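Local coordinates for succinoglycan biosynthesis protein (Bacillus cereus ATCC 14579, PDB 3B55), which binds a calcium ion and is probably an erythromycin esterase-like enzyme, although its substrate and biological role are not established, at residues Gly115-Ala119 against Val168-Asp172; Leu122-Leu127 against Lys165-Ile169; Val180-Ile184 against Asn258-Ile262. The protein carries 1 engineered substitution. One frame throughout, in Å; residues are numbered along the deposited sequence.

How the contacts relate
Contacts 1 and 2 hold the same two elements, helix 116-128 and strand 167-172, at points whose centres are 10 Å apart; their segments overlap at Val168 and Ile169, and Val168 makes contacts in both. Contact 1 is buried and joins backbone to backbone, directly and through water, close to the calcium site. Contact 2 is only partly buried: a salt bridge and the more exposed chains of Leu127 and Lys165 flank a valine and leucine interior. Contact 3 lies farther out, about 20 Å from the centre of the chain, yet it too is buried; here two helices meet mainly through aliphatic side chains. It touches contact 1, where Trp116 packs on Ile261 and Asp117 on Val180, but not contact 2.

Contact 1: residues Gly115-Ala119 against Val168-Asp172; sequences GWDRA and VIGMD
Segment 168-172 is an extended strand, and 115-119 starts with extended Gly115 and turns at Trp116 into a loosely bonded helical turn, with Ala119 N bonded to Gly115 O at 3.1 Å. Val168 gives a light touch, its CG1 4.3 Å from Ala119 CB. Ile169 sets CG2 3.8 Å from CZ3 of Trp116, whose t rotamer (chi2 -76°) swings the indole's six-membered ring toward Ile169. Gly170 makes the closest approach of alpha carbons, its CA 3.8 Å from Trp116 CA: a CB here would collide with Gly115 O, Trp116 CA and Ala119 CB. Its O meets the indole edge and sits 3.0 Å from Trp116 CB, while a water links its N (3.1 Å) to Trp116 O (2.9 Å). Met171, a selenomethionine, points away. Asp172 O accepts Trp116 N at 2.8 Å and lies 3.2 Å from Gly115 CA in a CA-H...O contact; a second water joins it (3.1 Å) to Asp117 N (3.2 Å). Asp172 and Gly115 form a parallel bridge, CA-CA 4.1 Å. The Asp172 carboxylate turns away to bond His283; its nearest atom is about 6 Å from the calcium ion. Helix 116-128 thus starts beside the neighbouring strand's end, a beta-alpha-beta arrangement whose C-terminal strand ends border the metal site.

Contact 2: residues Leu122-Leu127 against Lys165-Ile169; sequences LDRYVL and KVRVI
Asp123, in the t rotamer, uses both carboxylate oxygens: OD1 accepts Val168 N at 2.9 Å, nearly straight at 173°, and OD2 takes Arg167 NH2 at 2.7 Å in a salt bridge. Arg167 reaches it by folding back with all four chi angles between -51° and -61°. Strand 167-169 bonds through the backbone of Arg167 and Ile169 to strand 109-112, so Val168 N faces the other way, at the outer edge of the sheet, where Asp123 satisfies it. This is the return leg of a beta-alpha-beta crossover: helix 122-127 runs antiparallel to the strand (169°), the axes 7.3 Å apart, with Asp123 and Val168 nearest in register (CA-CA 4.8 Å). Next to the polar pair, Val168 in rotamer t takes Leu122 CB on CG1 at 3.9 Å and Val126 CG2 on CG2 at 4.0 Å. Leu127, its chi1 of -99° between the m and t wells, puts CD2 3.7 Å from Arg167 NE at the guanidinium edge and CD1 3.7 Å from CD of Lys165, whose amino end goes to Asn157.

Contact 3: residues Val180-Ile184 against Asn258-Ile262; sequences VYNNI and NARII
Two helical segments, 180-184 and 258-262, meet in a buried contact and cross at -134° with their axes 9.6 Å apart; the nearest alpha carbons are those of Val180 and Asn258, at 6.1 Å. Val180 takes the t rotamer, which drives CG1 to 3.5 Å from Asn258 O and leaves it 4.5 Å from Ile262 CG1. One turn on, Ile184 is mt, a straight chain that carries CD1 to 4.0 Å from Ala259 CB and 3.8 Å from Ile262 CD1, while its CG1 lies 4.2 Å from Asn258 CB. Ile262 is also mt (chi1 -52°, chi2 172°), so the two isoleucines meet at their tips. Tyr181 starts off pointing away, but m with chi2 -76° brings its ring round until CE1 is 3.5 Å from Ile262 CD1; the hydroxyl goes on to bond Thr210. By contrast Ile261, mm, leaves toward the partner helix and then bends off to pack on Trp116. At the border with helix 116-128, Asn183 (m, chi2 -28°) offers ND2 to OD1 of Asn258 at 3.4 Å, a weak hydrogen bond. Asn258 (m, chi2 -91°) has its firmer bond from ND2 to Trp254 O of its own helix, and OD1 also takes a weak bond from Trp116 NE1. This is plain helix-helix packing, joining helices 178-192 and 250-268 away from the calcium site. Its chemistry implies a contact held mostly by the fit of aliphatic chains and the Tyr181 ring around Ile262, with the well-covered Asn258 tied only weakly to Asn183 at the edge.

Contact 1: residues Gly115-Ala119 against Val168-Asp172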
loop_
_atom_site.group_PDB
_atom_site.type_symbol
_atom_site.label_atom_id
_atom_site.label_comp_id
_atom_site.label_asym_id
_atom_site.label_seq_id
_atom_site.Cartn_x
_atom_site.Cartn_y
_atom_site.Cartn_z
ATOM N N GLY A 115 0.845 -0.225 -8.970
ATOM C CA GLY A 115 0.991 -1.366 -9.851
ATOM C C GLY A 115 2.405 -1.912 -9.820
ATOM O O GLY A 115 3.379 -1.157 -9.806
ATOM N N TRP A 116 2.516 -3.236 -9.795
ATOM C CA TRP A 116 3.810 -3.896 -9.773
ATOM C C TRP A 116 4.642 -3.519 -10.995
ATOM O O TRP A 116 5.852 -3.340 -10.882
ATOM C CB TRP A 116 3.615 -5.416 -9.692
ATOM C CG TRP A 116 4.834 -6.222 -10.036
ATOM C CD1 TRP A 116 5.338 -6.461 -11.286
ATOM C CD2 TRP A 116 5.689 -6.917 -9.121
ATOM N NE1 TRP A 116 6.453 -7.265 -11.204
ATOM C CE2 TRP A 116 6.688 -7.560 -9.886
ATOM C CE3 TRP A 116 5.705 -7.062 -7.728
ATOM C CZ2 TRP A 116 7.698 -8.336 -9.301
ATOM C CZ3 TRP A 116 6.711 -7.836 -7.146
ATOM C CH2 TRP A 116 7.691 -8.462 -7.934
ATOM N N ASP A 117 3.999 -3.397 -12.154
ATOM C CA ASP A 117 4.721 -3.043 -13.374
ATOM C C ASP A 117 5.260 -1.619 -13.358
ATOM O O ASP A 117 6.405 -1.372 -13.747
ATOM C CB ASP A 117 3.836 -3.227 -14.617
ATOM C CG ASP A 117 2.480 -2.564 -14.483
ATOM O OD1 ASP A 117 2.366 -1.557 -13.752
ATOM O OD2 ASP A 117 1.523 -3.046 -15.123
ATOM N N ARG A 118 4.436 -0.680 -12.910
ATOM C CA ARG A 118 4.836 0.715 -12.864
ATOM C C ARG A 118 5.990 0.915 -11.881
ATOM O O ARG A 118 6.918 1.681 -12.151
ATOM C CB ARG A 118 3.613 1.578 -12.501
ATOM C CG ARG A 118 2.461 1.384 -13.496
ATOM C CD ARG A 118 1.130 2.022 -13.092
ATOM N NE ARG A 118 1.076 3.448 -13.387
ATOM C CZ ARG A 118 0.113 4.034 -14.088
ATOM N NH1 ARG A 118 -0.900 3.324 -14.582
ATOM N NH2 ARG A 118 0.155 5.343 -14.275
ATOM N N ALA A 119 5.954 0.202 -10.760
ATOM C CA ALA A 119 7.009 0.324 -9.756
ATOM C C ALA A 119 8.363 -0.203 -10.253
ATOM O O ALA A 119 9.405 0.176 -9.723
ATOM C CB ALA A 119 6.605 -0.401 -8.478
ATOM N N VAL A 168 12.038 -0.462 -4.296
ATOM C CA VAL A 168 10.656 -0.034 -4.447
ATOM C C VAL A 168 9.848 -1.087 -5.187
ATOM O O VAL A 168 10.126 -1.400 -6.340
ATOM C CB VAL A 168 10.555 1.300 -5.210
ATOM C CG1 VAL A 168 9.109 1.582 -5.585
ATOM C CG2 VAL A 168 11.087 2.420 -4.343
ATOM N N ILE A 169 8.841 -1.626 -4.510
ATOM C CA ILE A 169 7.981 -2.657 -5.092
ATOM C C ILE A 169 6.526 -2.193 -5.183
ATOM O O ILE A 169 6.063 -1.391 -4.368
ATOM C CB ILE A 169 8.021 -3.972 -4.238
ATOM C CG1 ILE A 169 9.417 -4.600 -4.278
ATOM C CG2 ILE A 169 6.984 -4.969 -4.738
ATOM C CD1 ILE A 169 10.347 -4.081 -3.205
ATOM N N GLY A 170 5.819 -2.708 -6.182
ATOM C CA GLY A 170 4.419 -2.380 -6.367
ATOM C C GLY A 170 3.591 -3.634 -6.124
ATOM O O GLY A 170 3.826 -4.675 -6.747
HETATM N N MSE A 171 2.617 -3.555 -5.226
HETATM C CA MSE A 171 1.799 -4.720 -4.941
HETATM C C MSE A 171 0.470 -4.747 -5.703
HETATM O O MSE A 171 -0.224 -5.765 -5.693
HETATM C CB MSE A 171 1.539 -4.814 -3.437
HETATM C CG MSE A 171 0.615 -3.741 -2.894
HETATM SE SE MSE A 171 0.333 -3.903 -0.981
HETATM C CE MSE A 171 -0.257 -2.092 -0.616
ATOM N N ASP A 172 0.121 -3.648 -6.372
ATOM C CA ASP A 172 -1.145 -3.600 -7.104
ATOM C C ASP A 172 -1.071 -4.207 -8.503
ATOM O O ASP A 172 0.000 -4.268 -9.110
ATOM C CB ASP A 172 -1.657 -2.164 -7.199
ATOM C CG ASP A 172 -3.162 -2.096 -7.253
ATOM O OD1 ASP A 172 -3.791 -3.152 -7.481
ATOM O OD2 ASP A 172 -3.719 -0.994 -7.075
HETATM O O HOH W 1 7.301 -4.086 -8.508
HETATM O O HOH W 2 1.029 -4.457 -11.988
#

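Contact 2: residues Leu122-Leu127 against Lys165-Ile169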
loop_
_atom_site.group_PDB
_atom_site.type_symbol
_atom_site.label_atom_id
_atom_site.label_comp_id
_atom_site.label_asym_id
_atom_site.label_seq_id
_atom_site.Cartn_x
_atom_site.Cartn_y
_atom_site.Cartn_z
ATOM N N LEU A 122 10.031 2.736 -11.029
ATOM C CA LEU A 122 10.330 3.602 -9.897
ATOM C C LEU A 122 11.561 3.037 -9.209
ATOM O O LEU A 122 12.406 3.783 -8.715
ATOM C CB LEU A 122 9.155 3.641 -8.918
ATOM C CG LEU A 122 7.815 4.125 -9.488
ATOM C CD1 LEU A 122 6.749 4.054 -8.410
ATOM C CD2 LEU A 122 7.955 5.546 -10.023
ATOM N N ASP A 123 11.656 1.710 -9.193
ATOM C CA ASP A 123 12.783 1.026 -8.582
ATOM C C ASP A 123 14.050 1.366 -9.368
ATOM O O ASP A 123 15.113 1.609 -8.791
ATOM C CB ASP A 123 12.535 -0.483 -8.597
ATOM C CG ASP A 123 13.540 -1.247 -7.759
ATOM O OD1 ASP A 123 13.762 -0.848 -6.595
ATOM O OD2 ASP A 123 14.100 -2.247 -8.258
ATOM N N ARG A 124 13.923 1.377 -10.690
ATOM C CA ARG A 124 15.041 1.701 -11.564
ATOM C C ARG A 124 15.490 3.145 -11.305
ATOM O O ARG A 124 16.681 3.457 -11.371
ATOM C CB ARG A 124 14.624 1.520 -13.025
ATOM C CG ARG A 124 15.669 1.949 -14.042
ATOM C CD ARG A 124 15.277 1.500 -15.446
ATOM N NE ARG A 124 16.211 1.973 -16.468
ATOM C CZ ARG A 124 16.213 3.205 -16.967
ATOM N NH1 ARG A 124 15.326 4.091 -16.540
ATOM N NH2 ARG A 124 17.100 3.550 -17.891
ATOM N N TYR A 125 14.533 4.016 -10.999
ATOM C CA TYR A 125 14.843 5.410 -10.716
ATOM C C TYR A 125 15.600 5.595 -9.397
ATOM O O TYR A 125 16.539 6.384 -9.334
ATOM C CB TYR A 125 13.563 6.245 -10.688
ATOM C CG TYR A 125 13.772 7.649 -10.166
ATOM C CD1 TYR A 125 14.403 8.621 -10.940
ATOM C CD2 TYR A 125 13.391 7.986 -8.872
ATOM C CE1 TYR A 125 14.652 9.898 -10.429
ATOM C CE2 TYR A 125 13.631 9.252 -8.355
ATOM C CZ TYR A 125 14.261 10.202 -9.136
ATOM O OH TYR A 125 14.505 11.449 -8.608
ATOM N N VAL A 126 15.203 4.886 -8.343
ATOM C CA VAL A 126 15.898 5.035 -7.070
ATOM C C VAL A 126 17.213 4.264 -7.033
ATOM O O VAL A 126 18.027 4.458 -6.136
ATOM C CB VAL A 126 15.021 4.585 -5.864
ATOM C CG1 VAL A 126 13.785 5.474 -5.765
ATOM C CG2 VAL A 126 14.645 3.125 -5.993
ATOM N N LEU A 127 17.416 3.389 -8.010
ATOM C CA LEU A 127 18.642 2.604 -8.076
ATOM C C LEU A 127 19.682 3.271 -8.956
ATOM O O LEU A 127 20.863 3.287 -8.625
ATOM C CB LEU A 127 18.371 1.201 -8.644
ATOM C CG LEU A 127 18.208 0.001 -7.713
ATOM C CD1 LEU A 127 19.414 -0.077 -6.795
ATOM C CD2 LEU A 127 16.929 0.113 -6.912
ATOM N N LYS A 165 20.565 -0.662 0.526
ATOM C CA LYS A 165 19.710 0.090 -0.385
ATOM C C LYS A 165 18.232 -0.221 -0.173
ATOM O O LYS A 165 17.870 -1.316 0.251
ATOM C CB LYS A 165 20.058 -0.233 -1.838
ATOM C CG LYS A 165 21.428 0.229 -2.323
ATOM C CD LYS A 165 21.566 -0.119 -3.803
ATOM C CE LYS A 165 22.900 0.284 -4.406
ATOM N NZ LYS A 165 22.989 1.738 -4.695
ATOM N N VAL A 166 17.389 0.757 -0.485
ATOM C CA VAL A 166 15.946 0.615 -0.359
ATOM C C VAL A 166 15.369 0.287 -1.731
ATOM O O VAL A 166 15.621 1.011 -2.694
ATOM C CB VAL A 166 15.304 1.917 0.142
ATOM C CG1 VAL A 166 13.780 1.778 0.169
ATOM C CG2 VAL A 166 15.856 2.260 1.525
ATOM N N ARG A 167 14.609 -0.807 -1.817
ATOM C CA ARG A 167 13.991 -1.231 -3.074
ATOM C C ARG A 167 12.534 -0.783 -3.106
ATOM O O ARG A 167 11.870 -0.728 -2.070
ATOM C CB ARG A 167 14.032 -2.756 -3.212
ATOM C CG ARG A 167 15.396 -3.389 -3.002
ATOM C CD ARG A 167 16.431 -2.903 -4.010
ATOM N NE ARG A 167 16.038 -3.123 -5.403
ATOM C CZ ARG A 167 15.684 -4.298 -5.915
ATOM N NH1 ARG A 167 15.661 -5.386 -5.154
ATOM N NH2 ARG A 167 15.354 -4.388 -7.196
ATOM N N VAL A 168 12.038 -0.462 -4.296
ATOM C CA VAL A 168 10.656 -0.034 -4.447
ATOM C C VAL A 168 9.848 -1.087 -5.187
ATOM O O VAL A 168 10.126 -1.400 -6.340
ATOM C CB VAL A 168 10.555 1.300 -5.210
ATOM C CG1 VAL A 168 9.109 1.582 -5.585
ATOM C CG2 VAL A 168 11.087 2.420 -4.343
ATOM N N ILE A 169 8.841 -1.626 -4.510
ATOM C CA ILE A 169 7.981 -2.657 -5.092
ATOM C C ILE A 169 6.526 -2.193 -5.183
ATOM O O ILE A 169 6.063 -1.391 -4.368
ATOM C CB ILE A 169 8.021 -3.972 -4.238
ATOM C CG1 ILE A 169 9.417 -4.600 -4.278
ATOM C CG2 ILE A 169 6.984 -4.969 -4.738
ATOM C CD1 ILE A 169 10.347 -4.081 -3.205
#

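Contact 3: residues Val180-Ile184 against Asn258-Ile262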
loop_
_atom_site.group_PDB
_atom_site.type_symbol
_atom_site.label_atom_id
_atom_site.label_comp_id
_atom_site.label_asym_id
_atom_site.label_seq_id
_atom_site.Cartn_x
_atom_site.Cartn_y
_atom_site.Cartn_z
ATOM N N VAL A 180 6.936 -6.061 -17.751
ATOM C CA VAL A 180 6.888 -7.293 -16.972
ATOM C C VAL A 180 7.156 -8.478 -17.896
ATOM O O VAL A 180 7.912 -9.384 -17.557
ATOM C CB VAL A 180 5.509 -7.474 -16.299
ATOM C CG1 VAL A 180 5.356 -8.903 -15.784
ATOM C CG2 VAL A 180 5.364 -6.484 -15.155
ATOM N N TYR A 181 6.521 -8.459 -19.066
ATOM C CA TYR A 181 6.679 -9.516 -20.057
ATOM C C TYR A 181 8.111 -9.572 -20.585
ATOM O O TYR A 181 8.654 -10.661 -20.783
ATOM C CB TYR A 181 5.705 -9.300 -21.217
ATOM C CG TYR A 181 4.261 -9.510 -20.826
ATOM C CD1 TYR A 181 3.747 -10.796 -20.642
ATOM C CD2 TYR A 181 3.410 -8.424 -20.620
ATOM C CE1 TYR A 181 2.420 -10.996 -20.263
ATOM C CE2 TYR A 181 2.084 -8.613 -20.242
ATOM C CZ TYR A 181 1.596 -9.900 -20.066
ATOM O OH TYR A 181 0.284 -10.094 -19.697
ATOM N N ASN A 182 8.720 -8.406 -20.811
ATOM C CA ASN A 182 10.091 -8.364 -21.307
ATOM C C ASN A 182 11.089 -8.903 -20.291
ATOM O O ASN A 182 12.162 -9.367 -20.672
ATOM C CB ASN A 182 10.494 -6.945 -21.716
ATOM C CG ASN A 182 9.750 -6.460 -22.945
ATOM O OD1 ASN A 182 9.475 -7.229 -23.864
ATOM N ND2 ASN A 182 9.438 -5.170 -22.976
ATOM N N ASN A 183 10.760 -8.836 -19.004
ATOM C CA ASN A 183 11.667 -9.375 -17.987
ATOM C C ASN A 183 11.726 -10.891 -18.123
ATOM O O ASN A 183 12.793 -11.497 -18.023
ATOM C CB ASN A 183 11.199 -9.020 -16.570
ATOM C CG ASN A 183 11.513 -7.586 -16.193
ATOM O OD1 ASN A 183 12.472 -6.996 -16.696
ATOM N ND2 ASN A 183 10.719 -7.022 -15.286
ATOM N N ILE A 184 10.565 -11.498 -18.346
ATOM C CA ILE A 184 10.476 -12.943 -18.508
ATOM C C ILE A 184 11.130 -13.349 -19.826
ATOM O O ILE A 184 11.903 -14.304 -19.877
ATOM C CB ILE A 184 9.002 -13.411 -18.505
ATOM C CG1 ILE A 184 8.356 -13.067 -17.158
ATOM C CG2 ILE A 184 8.923 -14.917 -18.781
ATOM C CD1 ILE A 184 6.857 -13.304 -17.126
ATOM N N ASN A 258 7.224 -12.210 -11.402
ATOM C CA ASN A 258 6.733 -11.427 -12.530
ATOM C C ASN A 258 5.657 -12.237 -13.252
ATOM O O ASN A 258 4.652 -11.685 -13.699
ATOM C CB ASN A 258 7.877 -11.115 -13.498
ATOM C CG ASN A 258 8.769 -9.985 -13.006
ATOM O OD1 ASN A 258 8.539 -8.818 -13.323
ATOM N ND2 ASN A 258 9.780 -10.327 -12.216
ATOM N N ALA A 259 5.870 -13.548 -13.367
ATOM C CA ALA A 259 4.896 -14.418 -14.029
ATOM C C ALA A 259 3.668 -14.529 -13.128
ATOM O O ALA A 259 2.528 -14.579 -13.598
ATOM C CB ALA A 259 5.492 -15.803 -14.269
ATOM N N ARG A 260 3.915 -14.567 -11.826
ATOM C CA ARG A 260 2.842 -14.658 -10.846
ATOM C C ARG A 260 1.897 -13.460 -10.981
ATOM O O ARG A 260 0.698 -13.572 -10.748
ATOM C CB ARG A 260 3.426 -14.681 -9.438
ATOM C CG ARG A 260 2.413 -15.040 -8.387
ATOM C CD ARG A 260 2.123 -16.529 -8.420
ATOM N NE ARG A 260 0.957 -16.869 -7.610
ATOM C CZ ARG A 260 -0.300 -16.750 -8.025
ATOM N NH1 ARG A 260 -0.556 -16.303 -9.246
ATOM N NH2 ARG A 260 -1.299 -17.072 -7.218
ATOM N N ILE A 261 2.445 -12.308 -11.349
ATOM C CA ILE A 261 1.635 -11.105 -11.507
ATOM C C ILE A 261 0.613 -11.273 -12.635
ATOM O O ILE A 261 -0.523 -10.820 -12.517
ATOM C CB ILE A 261 2.523 -9.876 -11.797
ATOM C CG1 ILE A 261 3.408 -9.576 -10.582
ATOM C CG2 ILE A 261 1.657 -8.675 -12.145
ATOM C CD1 ILE A 261 2.643 -9.150 -9.334
ATOM N N ILE A 262 1.027 -11.919 -13.723
ATOM C CA ILE A 262 0.155 -12.155 -14.868
ATOM C C ILE A 262 -1.018 -13.047 -14.464
ATOM O O ILE A 262 -2.151 -12.828 -14.907
ATOM C CB ILE A 262 0.926 -12.831 -16.024
ATOM C CG1 ILE A 262 2.196 -12.037 -16.336
ATOM C CG2 ILE A 262 0.038 -12.907 -17.260
ATOM C CD1 ILE A 262 3.126 -12.713 -17.319
#